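PDB 6TQP: 16L protein from Yaba-like disease virus, which probably blocks apoptosis in infected host cells as a poxviral Bcl-2-like protein that holds a bound peptide, as its relatives hold pro-apoptotic BH3 segments. Local coordinates for residues Glu76-Ile79 with Lys80-Lys83; Lys118-Pro121 with Met122-Ile126; Glu52-Met55 with Leu56-Pro60; Ile20-Tyr23 with Ile24-Ala28. All coordinates share one frame; numbering follows the deposited sequence.

Contact 1: residues Glu76-Ile79 with Lys80-Lys83. With NA (sodium ion), chain C.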
loop_
_atom_site.group_PDB
_atom_site.type_symbol
_atom_site.label_atom_id
_atom_site.label_comp_id
_atom_site.label_asym_id
_atom_site.label_seq_id
_atom_site.Cartn_x
_atom_site.Cartn_y
_atom_site.Cartn_z
ATOM N N GLU A 76 7.398 -17.930 6.590
ATOM C CA GLU A 76 7.655 -17.646 5.180
ATOM C C GLU A 76 6.491 -18.102 4.306
ATOM O O GLU A 76 6.112 -17.411 3.354
ATOM C CB GLU A 76 8.958 -18.315 4.733
ATOM C CG GLU A 76 9.346 -17.990 3.296
ATOM C CD GLU A 76 10.750 -18.437 2.953
ATOM O OE1 GLU A 76 11.313 -19.267 3.699
ATOM O OE2 GLU A 76 11.290 -17.949 1.937
ATOM N N GLU A 77 5.889 -19.250 4.636
ATOM C CA GLU A 77 4.791 -19.784 3.829
ATOM C C GLU A 77 3.578 -18.867 3.873
ATOM O O GLU A 77 2.936 -18.620 2.842
ATOM C CB GLU A 77 4.399 -21.182 4.311
ATOM C CG GLU A 77 5.552 -22.183 4.419
ATOM C CD GLU A 77 6.229 -22.177 5.784
ATOM O OE1 GLU A 77 6.946 -21.203 6.097
ATOM O OE2 GLU A 77 6.040 -23.148 6.547
ATOM N N ASN A 78 3.240 -18.354 5.057
ATOM C CA ASN A 78 2.071 -17.494 5.146
ATOM C C ASN A 78 2.346 -16.096 4.620
ATOM O O ASN A 78 1.435 -15.458 4.074
ATOM C CB ASN A 78 1.565 -17.409 6.582
ATOM C CG ASN A 78 0.245 -16.681 6.669
ATOM O OD1 ASN A 78 -0.746 -17.110 6.080
ATOM N ND2 ASN A 78 0.227 -15.563 7.383
ATOM N N ILE A 79 3.576 -15.596 4.762
ATOM C CA ILE A 79 3.906 -14.302 4.169
ATOM C C ILE A 79 3.787 -14.368 2.649
ATOM O O ILE A 79 3.303 -13.429 2.001
ATOM C CB ILE A 79 5.307 -13.846 4.612
ATOM C CG1 ILE A 79 5.255 -13.352 6.061
ATOM C CG2 ILE A 79 5.826 -12.749 3.689
ATOM C CD1 ILE A 79 6.605 -13.114 6.682
ATOM N N LYS A 80 4.249 -15.467 2.052
ATOM C CA LYS A 80 4.074 -15.650 0.615
ATOM C C LYS A 80 2.594 -15.659 0.257
ATOM O O LYS A 80 2.175 -15.055 -0.736
ATOM C CB LYS A 80 4.749 -16.954 0.180
ATOM C CG LYS A 80 5.196 -17.001 -1.268
ATOM C CD LYS A 80 4.191 -17.728 -2.131
ATOM C CE LYS A 80 4.656 -17.791 -3.576
ATOM N NZ LYS A 80 3.628 -18.387 -4.471
ATOM N N HIS A 81 1.789 -16.331 1.080
ATOM C CA HIS A 81 0.343 -16.367 0.893
ATOM C C HIS A 81 -0.260 -14.964 0.949
ATOM O O HIS A 81 -1.109 -14.607 0.121
ATOM C CB HIS A 81 -0.253 -17.279 1.965
ATOM C CG HIS A 81 -1.665 -17.698 1.713
ATOM N ND1 HIS A 81 -2.171 -17.914 0.451
ATOM C CD2 HIS A 81 -2.670 -17.971 2.576
ATOM C CE1 HIS A 81 -3.434 -18.286 0.547
ATOM N NE2 HIS A 81 -3.761 -18.329 1.826
ATOM N N ILE A 82 0.172 -14.145 1.912
ATOM C CA ILE A 82 -0.328 -12.770 1.999
ATOM C C ILE A 82 0.040 -11.996 0.740
ATOM O O ILE A 82 -0.787 -11.280 0.160
ATOM C CB ILE A 82 0.224 -12.077 3.259
ATOM C CG1 ILE A 82 -0.294 -12.778 4.513
ATOM C CG2 ILE A 82 -0.150 -10.594 3.270
ATOM C CD1 ILE A 82 0.380 -12.333 5.793
ATOM N N LYS A 83 1.300 -12.105 0.317
ATOM C CA LYS A 83 1.747 -11.381 -0.866
ATOM C C LYS A 83 0.865 -11.717 -2.057
ATOM O O LYS A 83 0.328 -10.827 -2.724
ATOM C CB LYS A 83 3.200 -11.726 -1.181
ATOM C CG LYS A 83 3.778 -10.996 -2.397
ATOM C CD LYS A 83 5.044 -11.672 -2.913
ATOM C CE LYS A 83 4.742 -12.667 -4.022
ATOM N NZ LYS A 83 4.450 -11.990 -5.313
HETATM NA NA NA C . 11.324 -20.867 5.495
#
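Asn78 meets both His81 and Ile82 at the start of helix 76-92, on the first turns of an alpha-helix in this Bcl-2-like, all-helical fold. Four successive i to i+4 backbone bonds join the two segments, from Lys80 N to Glu76 O at 3.0 Å through to Lys83 N to Ile79 O. Among the side chains, Asn78 does the bridging: chi1 of -172°, with CG anti to the backbone N, holds the amide out beside the helix, level with its own residue, where Ile82 CD1 reaches back to within 3.6 Å of Asn78 ND2. OD1 sits near the plane of the His81 ring, at the edge carrying CD2. The same ND2 donates to Asp73 O, which ties the helix start to the preceding loop. The polar ends of Lys80 and His81 point away from the turn: Lys80 NZ forms a salt bridge with Asp84, and His81 ND1 is hydrogen-bonded to an acidic side chain of the bound peptide, so the ring helps form the peptide site. Ile79 and Ile82 instead pack on Leu125 of helix 120-134. At the N-terminal end the extended chain of Glu76 reaches a sodium ion, with OE1 2.4 Å from the metal.

Contact 2: residues Lys118-Pro121 with Met122-Ile126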
loop_
_atom_site.group_PDB
_atom_site.type_symbol
_atom_site.label_atom_id
_atom_site.label_comp_id
_atom_site.label_asym_id
_atom_site.label_seq_id
_atom_site.Cartn_x
_atom_site.Cartn_y
_atom_site.Cartn_z
ATOM N N LYS A 118 14.042 -7.394 9.906
ATOM C CA LYS A 118 14.825 -8.622 9.927
ATOM C C LYS A 118 14.090 -9.823 9.343
ATOM O O LYS A 118 14.735 -10.822 9.008
ATOM C CB LYS A 118 15.275 -8.930 11.365
ATOM C CG LYS A 118 16.473 -8.087 11.830
ATOM C CD LYS A 118 17.157 -8.658 13.077
ATOM C CE LYS A 118 17.861 -9.988 12.810
ATOM N NZ LYS A 118 18.998 -9.856 11.856
ATOM N N ASN A 119 12.772 -9.758 9.197
ATOM C CA ASN A 119 12.023 -10.845 8.576
ATOM C C ASN A 119 12.175 -10.700 7.066
ATOM O O ASN A 119 11.447 -9.939 6.430
ATOM C CB ASN A 119 10.562 -10.794 8.997
ATOM C CG ASN A 119 9.767 -11.954 8.461
ATOM O OD1 ASN A 119 9.820 -12.262 7.271
ATOM N ND2 ASN A 119 9.023 -12.614 9.341
ATOM N N ILE A 120 13.133 -11.424 6.486
ATOM C CA ILE A 120 13.468 -11.208 5.078
ATOM C C ILE A 120 12.279 -11.475 4.171
ATOM O O ILE A 120 12.003 -10.645 3.284
ATOM C CB ILE A 120 14.709 -12.036 4.702
ATOM C CG1 ILE A 120 15.945 -11.562 5.489
ATOM C CG2 ILE A 120 14.961 -11.992 3.197
ATOM C CD1 ILE A 120 16.199 -10.053 5.479
ATOM N N PRO A 121 11.536 -12.573 4.308
ATOM C CA PRO A 121 10.320 -12.735 3.491
ATOM C C PRO A 121 9.385 -11.540 3.555
ATOM O O PRO A 121 8.798 -11.167 2.533
ATOM C CB PRO A 121 9.681 -13.995 4.078
ATOM C CG PRO A 121 10.845 -14.779 4.593
ATOM C CD PRO A 121 11.817 -13.769 5.126
ATOM N N MET A 122 9.237 -10.919 4.726
ATOM C CA MET A 122 8.382 -9.740 4.829
ATOM C C MET A 122 8.982 -8.562 4.070
ATOM O O MET A 122 8.264 -7.823 3.392
ATOM C CB MET A 122 8.152 -9.387 6.300
ATOM C CG MET A 122 7.126 -8.288 6.533
ATOM S SD MET A 122 5.507 -8.673 5.826
ATOM C CE MET A 122 4.649 -7.123 6.094
ATOM N N SER A 123 10.299 -8.372 4.156
ATOM C CA SER A 123 10.921 -7.312 3.372
ATOM C C SER A 123 10.633 -7.488 1.885
ATOM O O SER A 123 10.400 -6.508 1.170
ATOM C CB SER A 123 12.432 -7.283 3.610
ATOM O OG SER A 123 13.061 -8.375 2.960
ATOM N N PHE A 124 10.661 -8.730 1.396
ATOM C CA PHE A 124 10.408 -8.960 -0.024
ATOM C C PHE A 124 8.937 -8.787 -0.354
ATOM O O PHE A 124 8.598 -8.370 -1.469
ATOM C CB PHE A 124 10.873 -10.359 -0.436
ATOM C CG PHE A 124 12.375 -10.526 -0.482
ATOM C CD1 PHE A 124 13.211 -9.452 -0.769
ATOM C CD2 PHE A 124 12.952 -11.766 -0.240
ATOM C CE1 PHE A 124 14.591 -9.618 -0.807
ATOM C CE2 PHE A 124 14.324 -11.932 -0.276
ATOM C CZ PHE A 124 15.143 -10.859 -0.559
ATOM N N LEU A 125 8.050 -9.117 0.585
ATOM C CA LEU A 125 6.642 -8.782 0.412
ATOM C C LEU A 125 6.475 -7.292 0.181
ATOM O O LEU A 125 5.710 -6.857 -0.690
ATOM C CB LEU A 125 5.843 -9.217 1.641
ATOM C CG LEU A 125 4.333 -8.983 1.546
ATOM C CD1 LEU A 125 3.587 -10.048 2.355
ATOM C CD2 LEU A 125 3.961 -7.604 2.028
ATOM N N ILE A 126 7.169 -6.484 0.979
ATOM C CA ILE A 126 7.043 -5.042 0.821
ATOM C C ILE A 126 7.586 -4.626 -0.539
ATOM O O ILE A 126 6.956 -3.859 -1.275
ATOM C CB ILE A 126 7.762 -4.311 1.968
ATOM C CG1 ILE A 126 7.092 -4.655 3.302
ATOM C CG2 ILE A 126 7.745 -2.802 1.713
ATOM C CD1 ILE A 126 7.947 -4.283 4.527
#
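A helix-start contact, centred on Asn119 and Met122, opens helix 120-134 where the chain leaves a loop and turns in beside helix 76-92. Asn119 OD1 accepts from Met122 N at 2.9 Å, the donor standing 37° out of the amide's carbonyl plane. Having CG anti to the backbone N (chi1 -176°) turns the amide forward, alongside the first turn, where OD1 also touches Met122 CB. This is an N-cap: the side-chain oxygen takes up an N-H that has no preceding turn to bond to, while Asn119 O accepts from Ser123 N. ND2 makes a weak hydrogen bond to Thr74 O, linking the cap to the loop before helix 76-92. At the next residue, Ile120 O is gripped twice, by Phe124 N and by Ser123 OG, which approaches in the carbonyl plane on a lone pair at a short 2.5 Å. On the outer side, Ile120 and Phe124 run out alongside each other, and CG2 of the isoleucine comes within 3.5 Å of CE2 on the ring. Met122 turns inward onto Ile109, Val110 and Asn113 of helix 96-113, and Pro121 packs against Glu76.

Contact 3: residues Glu52-Met55 with Leu56-Pro60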
loop_
_atom_site.group_PDB
_atom_site.type_symbol
_atom_site.label_atom_id
_atom_site.label_comp_id
_atom_site.label_asym_id
_atom_site.label_seq_id
_atom_site.Cartn_x
_atom_site.Cartn_y
_atom_site.Cartn_z
ATOM N N GLU A 52 -2.826 8.057 5.707
ATOM C CA GLU A 52 -3.211 8.283 7.095
ATOM C C GLU A 52 -4.713 8.524 7.220
ATOM O O GLU A 52 -5.322 8.131 8.219
ATOM C CB GLU A 52 -2.413 9.456 7.685
ATOM C CG GLU A 52 -0.949 9.118 7.888
ATOM C CD GLU A 52 -0.134 10.281 8.405
ATOM O OE1 GLU A 52 -0.655 11.417 8.439
ATOM O OE2 GLU A 52 1.032 10.047 8.779
ATOM N N ASN A 53 -5.338 9.123 6.206
ATOM C CA ASN A 53 -6.779 9.344 6.267
ATOM C C ASN A 53 -7.541 8.041 6.059
ATOM O O ASN A 53 -8.582 7.814 6.690
ATOM C CB ASN A 53 -7.186 10.392 5.235
ATOM C CG ASN A 53 -6.881 11.806 5.701
ATOM O OD1 ASN A 53 -6.862 12.084 6.902
ATOM N ND2 ASN A 53 -6.637 12.701 4.758
ATOM N N ILE A 54 -7.029 7.164 5.192
ATOM C CA ILE A 54 -7.648 5.850 5.007
ATOM C C ILE A 54 -7.551 5.040 6.292
ATOM O O ILE A 54 -8.519 4.397 6.721
ATOM C CB ILE A 54 -6.986 5.109 3.835
ATOM C CG1 ILE A 54 -7.251 5.842 2.516
ATOM C CG2 ILE A 54 -7.497 3.682 3.745
ATOM C CD1 ILE A 54 -6.397 5.309 1.325
ATOM N N MET A 55 -6.372 5.046 6.917
ATOM C CA MET A 55 -6.196 4.342 8.180
ATOM C C MET A 55 -7.178 4.850 9.225
ATOM O O MET A 55 -7.717 4.071 10.020
ATOM C CB MET A 55 -4.760 4.510 8.679
ATOM C CG MET A 55 -4.473 3.745 9.975
ATOM S SD MET A 55 -4.512 1.966 9.689
ATOM C CE MET A 55 -3.082 1.784 8.625
ATOM N N LEU A 56 -7.416 6.164 9.240
ATOM C CA LEU A 56 -8.281 6.757 10.251
ATOM C C LEU A 56 -9.733 6.376 10.010
ATOM O O LEU A 56 -10.490 6.149 10.959
ATOM C CB LEU A 56 -8.116 8.279 10.236
ATOM C CG LEU A 56 -8.924 9.098 11.244
ATOM C CD1 LEU A 56 -8.361 8.922 12.649
ATOM C CD2 LEU A 56 -8.939 10.567 10.842
ATOM N N LYS A 57 -10.135 6.283 8.747
ATOM C CA LYS A 57 -11.534 6.080 8.427
ATOM C C LYS A 57 -11.914 4.606 8.339
ATOM O O LYS A 57 -13.053 4.252 8.674
ATOM C CB LYS A 57 -11.850 6.787 7.106
ATOM C CG LYS A 57 -13.309 6.799 6.742
ATOM C CD LYS A 57 -13.572 7.795 5.613
ATOM C CE LYS A 57 -15.053 7.833 5.225
ATOM N NZ LYS A 57 -15.355 8.893 4.222
ATOM N N TYR A 58 -10.979 3.748 7.923
ATOM C CA TYR A 58 -11.251 2.357 7.564
ATOM C C TYR A 58 -10.428 1.368 8.390
ATOM O O TYR A 58 -10.175 0.242 7.960
ATOM C CB TYR A 58 -10.999 2.159 6.068
ATOM C CG TYR A 58 -12.045 2.863 5.231
ATOM C CD1 TYR A 58 -13.341 2.374 5.166
ATOM C CD2 TYR A 58 -11.747 4.024 4.533
ATOM C CE1 TYR A 58 -14.307 3.013 4.418
ATOM C CE2 TYR A 58 -12.710 4.674 3.792
ATOM C CZ TYR A 58 -13.991 4.160 3.736
ATOM O OH TYR A 58 -14.976 4.782 3.000
ATOM N N LYS A 59 -9.997 1.762 9.584
ATOM C CA LYS A 59 -9.238 0.840 10.423
ATOM C C LYS A 59 -9.952 -0.489 10.634
ATOM O O LYS A 59 -9.301 -1.535 10.500
ATOM C CB LYS A 59 -8.921 1.509 11.768
ATOM C CG LYS A 59 -7.882 0.764 12.595
ATOM C CD LYS A 59 -7.460 1.589 13.817
ATOM C CE LYS A 59 -6.386 0.882 14.635
ATOM N NZ LYS A 59 -6.862 -0.421 15.167
ATOM N N PRO A 60 -11.253 -0.534 10.956
ATOM C CA PRO A 60 -11.902 -1.846 11.128
ATOM C C PRO A 60 -11.884 -2.674 9.858
ATOM O O PRO A 60 -11.756 -3.905 9.911
ATOM C CB PRO A 60 -13.335 -1.482 11.543
ATOM C CG PRO A 60 -13.289 -0.055 11.939
ATOM C CD PRO A 60 -12.209 0.571 11.139
#
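Tyr58 has CG anti to its own carbonyl carbon (chi1 -70°), which sends the ring outward with a slight lean toward the preceding turn, Ile54 O lying at its edge, near the ring plane. The CG of Lys57 is instead anti to the backbone N (chi1 -173°), and the chain runs out fully extended, its CG over one face of the Tyr58 ring near the rim. Ile54 and Tyr58 touch lightly through side chains, CG2 to CD2 at 4.3 Å; the firmer link is between backbones, where Tyr58 N donates to Ile54 O at 2.8 Å. That oxygen also takes a weak second bond from Lys57 N. Leu56 N to Glu52 O and Lys57 N to Asn53 O, both 3.0 Å, complete the regular part of this turn of helix 38-68. The helix kinks just beyond, at Pro60, whose nitrogen carries no hydrogen to donate to the turn before. Inward, Ile54 rests on Leu100 and Ser104, and Met55 on Met108, all of helix 96-113. Outside the two segments, the bound peptide supplies an acidic partner to Lys57 NZ, in a salt bridge, and one to Tyr58 OH, in a hydrogen bond. With an ammonium and a hydroxyl reaching the peptide from adjacent residues, this turn probably offers it a polar, positively charged patch beside the apolar surface of Ile54 and the tyrosine ring.

Contact 4: residues Ile20-Tyr23 with Ile24-Ala28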
loop_
_atom_site.group_PDB
_atom_site.type_symbol
_atom_site.label_atom_id
_atom_site.label_comp_id
_atom_site.label_asym_id
_atom_site.label_seq_id
_atom_site.Cartn_x
_atom_site.Cartn_y
_atom_site.Cartn_z
ATOM N N ILE A 20 7.087 4.077 -1.621
ATOM C CA ILE A 20 6.304 3.113 -0.851
ATOM C C ILE A 20 7.184 2.413 0.183
ATOM O O ILE A 20 6.802 2.276 1.353
ATOM C CB ILE A 20 5.622 2.115 -1.796
ATOM C CG1 ILE A 20 4.564 2.851 -2.631
ATOM C CG2 ILE A 20 4.972 0.969 -1.000
ATOM C CD1 ILE A 20 3.992 2.029 -3.763
ATOM N N VAL A 21 8.365 1.960 -0.233
ATOM C CA VAL A 21 9.266 1.287 0.700
ATOM C C VAL A 21 9.642 2.230 1.830
ATOM O O VAL A 21 9.633 1.851 3.006
ATOM C CB VAL A 21 10.506 0.759 -0.041
ATOM C CG1 VAL A 21 11.537 0.181 0.949
ATOM C CG2 VAL A 21 10.083 -0.289 -1.052
ATOM N N PHE A 22 9.971 3.477 1.488
ATOM C CA PHE A 22 10.312 4.464 2.501
ATOM C C PHE A 22 9.153 4.678 3.465
ATOM O O PHE A 22 9.335 4.696 4.689
ATOM C CB PHE A 22 10.697 5.773 1.820
ATOM C CG PHE A 22 11.165 6.838 2.771
ATOM C CD1 PHE A 22 10.251 7.647 3.425
ATOM C CD2 PHE A 22 12.517 7.037 2.997
ATOM C CE1 PHE A 22 10.675 8.635 4.299
ATOM C CE2 PHE A 22 12.952 8.021 3.872
ATOM C CZ PHE A 22 12.032 8.820 4.526
ATOM N N TYR A 23 7.941 4.825 2.924
ATOM C CA TYR A 23 6.771 5.093 3.756
ATOM C C TYR A 23 6.496 3.934 4.707
ATOM O O TYR A 23 6.318 4.129 5.918
ATOM C CB TYR A 23 5.553 5.353 2.865
ATOM C CG TYR A 23 4.299 5.639 3.659
ATOM C CD1 TYR A 23 4.238 6.723 4.533
ATOM C CD2 TYR A 23 3.190 4.819 3.561
ATOM C CE1 TYR A 23 3.095 6.984 5.269
ATOM C CE2 TYR A 23 2.044 5.074 4.290
ATOM C CZ TYR A 23 1.996 6.158 5.133
ATOM O OH TYR A 23 0.846 6.387 5.855
ATOM N N ILE A 24 6.446 2.715 4.170
ATOM C CA ILE A 24 6.202 1.542 5.003
ATOM C C ILE A 24 7.255 1.435 6.102
ATOM O O ILE A 24 6.929 1.167 7.265
ATOM C CB ILE A 24 6.150 0.277 4.124
ATOM C CG1 ILE A 24 4.962 0.350 3.153
ATOM C CG2 ILE A 24 6.059 -0.987 4.985
ATOM C CD1 ILE A 24 3.590 0.473 3.802
ATOM N N ASN A 25 8.533 1.647 5.762
ATOM C CA ASN A 25 9.569 1.595 6.790
ATOM C C ASN A 25 9.354 2.680 7.835
ATOM O O ASN A 25 9.589 2.460 9.029
ATOM C CB ASN A 25 10.961 1.731 6.166
ATOM C CG ASN A 25 11.374 0.501 5.378
ATOM O OD1 ASN A 25 10.833 -0.593 5.570
ATOM N ND2 ASN A 25 12.339 0.672 4.485
ATOM N N GLU A 26 8.904 3.859 7.407
ATOM C CA GLU A 26 8.631 4.938 8.348
ATOM C C GLU A 26 7.508 4.556 9.310
ATOM O O GLU A 26 7.563 4.882 10.503
ATOM C CB GLU A 26 8.299 6.219 7.576
ATOM C CG GLU A 26 7.784 7.372 8.432
ATOM C CD GLU A 26 7.754 8.696 7.675
ATOM O OE1 GLU A 26 8.815 9.124 7.174
ATOM O OE2 GLU A 26 6.671 9.311 7.583
ATOM N N LYS A 27 6.489 3.852 8.815
ATOM C CA LYS A 27 5.397 3.398 9.670
ATOM C C LYS A 27 5.787 2.197 10.519
ATOM O O LYS A 27 5.198 1.987 11.584
ATOM C CB LYS A 27 4.168 3.058 8.815
ATOM C CG LYS A 27 3.419 4.283 8.290
ATOM C CD LYS A 27 2.985 5.173 9.443
ATOM C CE LYS A 27 1.680 5.905 9.191
ATOM N NZ LYS A 27 0.677 5.530 10.225
ATOM N N ALA A 28 6.760 1.407 10.068
ATOM C CA ALA A 28 7.345 0.358 10.885
ATOM C C ALA A 28 8.262 0.911 11.965
ATOM O O ALA A 28 8.737 0.137 12.801
ATOM C CB ALA A 28 8.163 -0.604 10.024
#
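Tyr23 and Lys27 run alongside each other one turn apart on helix 12-27, and the aliphatic part of the lysine covers a face of the tyrosine ring. Lys27 CG stands 4.2 Å from the ring centroid and 22° off the normal, a CH-pi contact displaced toward the rim, while CE reaches Tyr23 OH at 3.5 Å. The two first torsions differ: Tyr23 CG is anti to the backbone N (chi1 -180°), whereas Lys27 CG is anti to its carbonyl carbon and folds back through further bends toward the ring. The lysine NZ has a weak, long ion pair with Glu111.

Tight packing belongs to the buried side. Ile24 CG1 presses on Ile20 O at 3.2 Å, and its N donates to the same oxygen at 2.9 Å in an almost straight bond. Ile20 and Ile24 extend alongside each other, CG2 of Ile20 to CG1 of Ile24 at 4.2 Å. The partly exposed pair Val21 and Asn25 is looser, Val21 CG1 lying 3.7 Å from Asn25 ND2, a contact without a bond. Partly exposed Glu26 meets the buried Phe22 ring obliquely, OE1 to CE1 at 3.5 Å, with the carboxylate and ring planes 72° apart. The other carboxylate oxygen, OE2, forms a weak, long ion pair with Lys48.

Three helices pack on this stretch of helix 12-27 in the Bcl-2-like bundle: Ile20 and Val21 meet Ala130 of helix 120-134, Ile24 meets Ile106 of helix 96-113, and Tyr23 spans from Ile103 there to Cys51 and Glu52 of helix 38-68, while the loop with Glu32 and Leu36 lies against Phe22.

In the fold
Contacts 1 and 3 both meet the bound peptide, through His81 in one and Lys57 and Tyr58 in the other, yet their centres lie 24 Å apart and their nearest atoms about 14 Å. They therefore mark two separate places along the peptide site. Contact 2 packs directly against contact 1, where Ile79 CD1 lies 3.4 Å from Asn119 OD1, and reaches contact 4 through Ile126 CD1 and Ile24 CG2 at 3.8 Å. Contact 4, centred 8 Å from the middle of the chain, is the most central of the four; it touches contact 3 where Glu52 CG meets Tyr23 OH at 3.8 Å. Side-chain packing thus runs from 1 through 2 and 4 to 3.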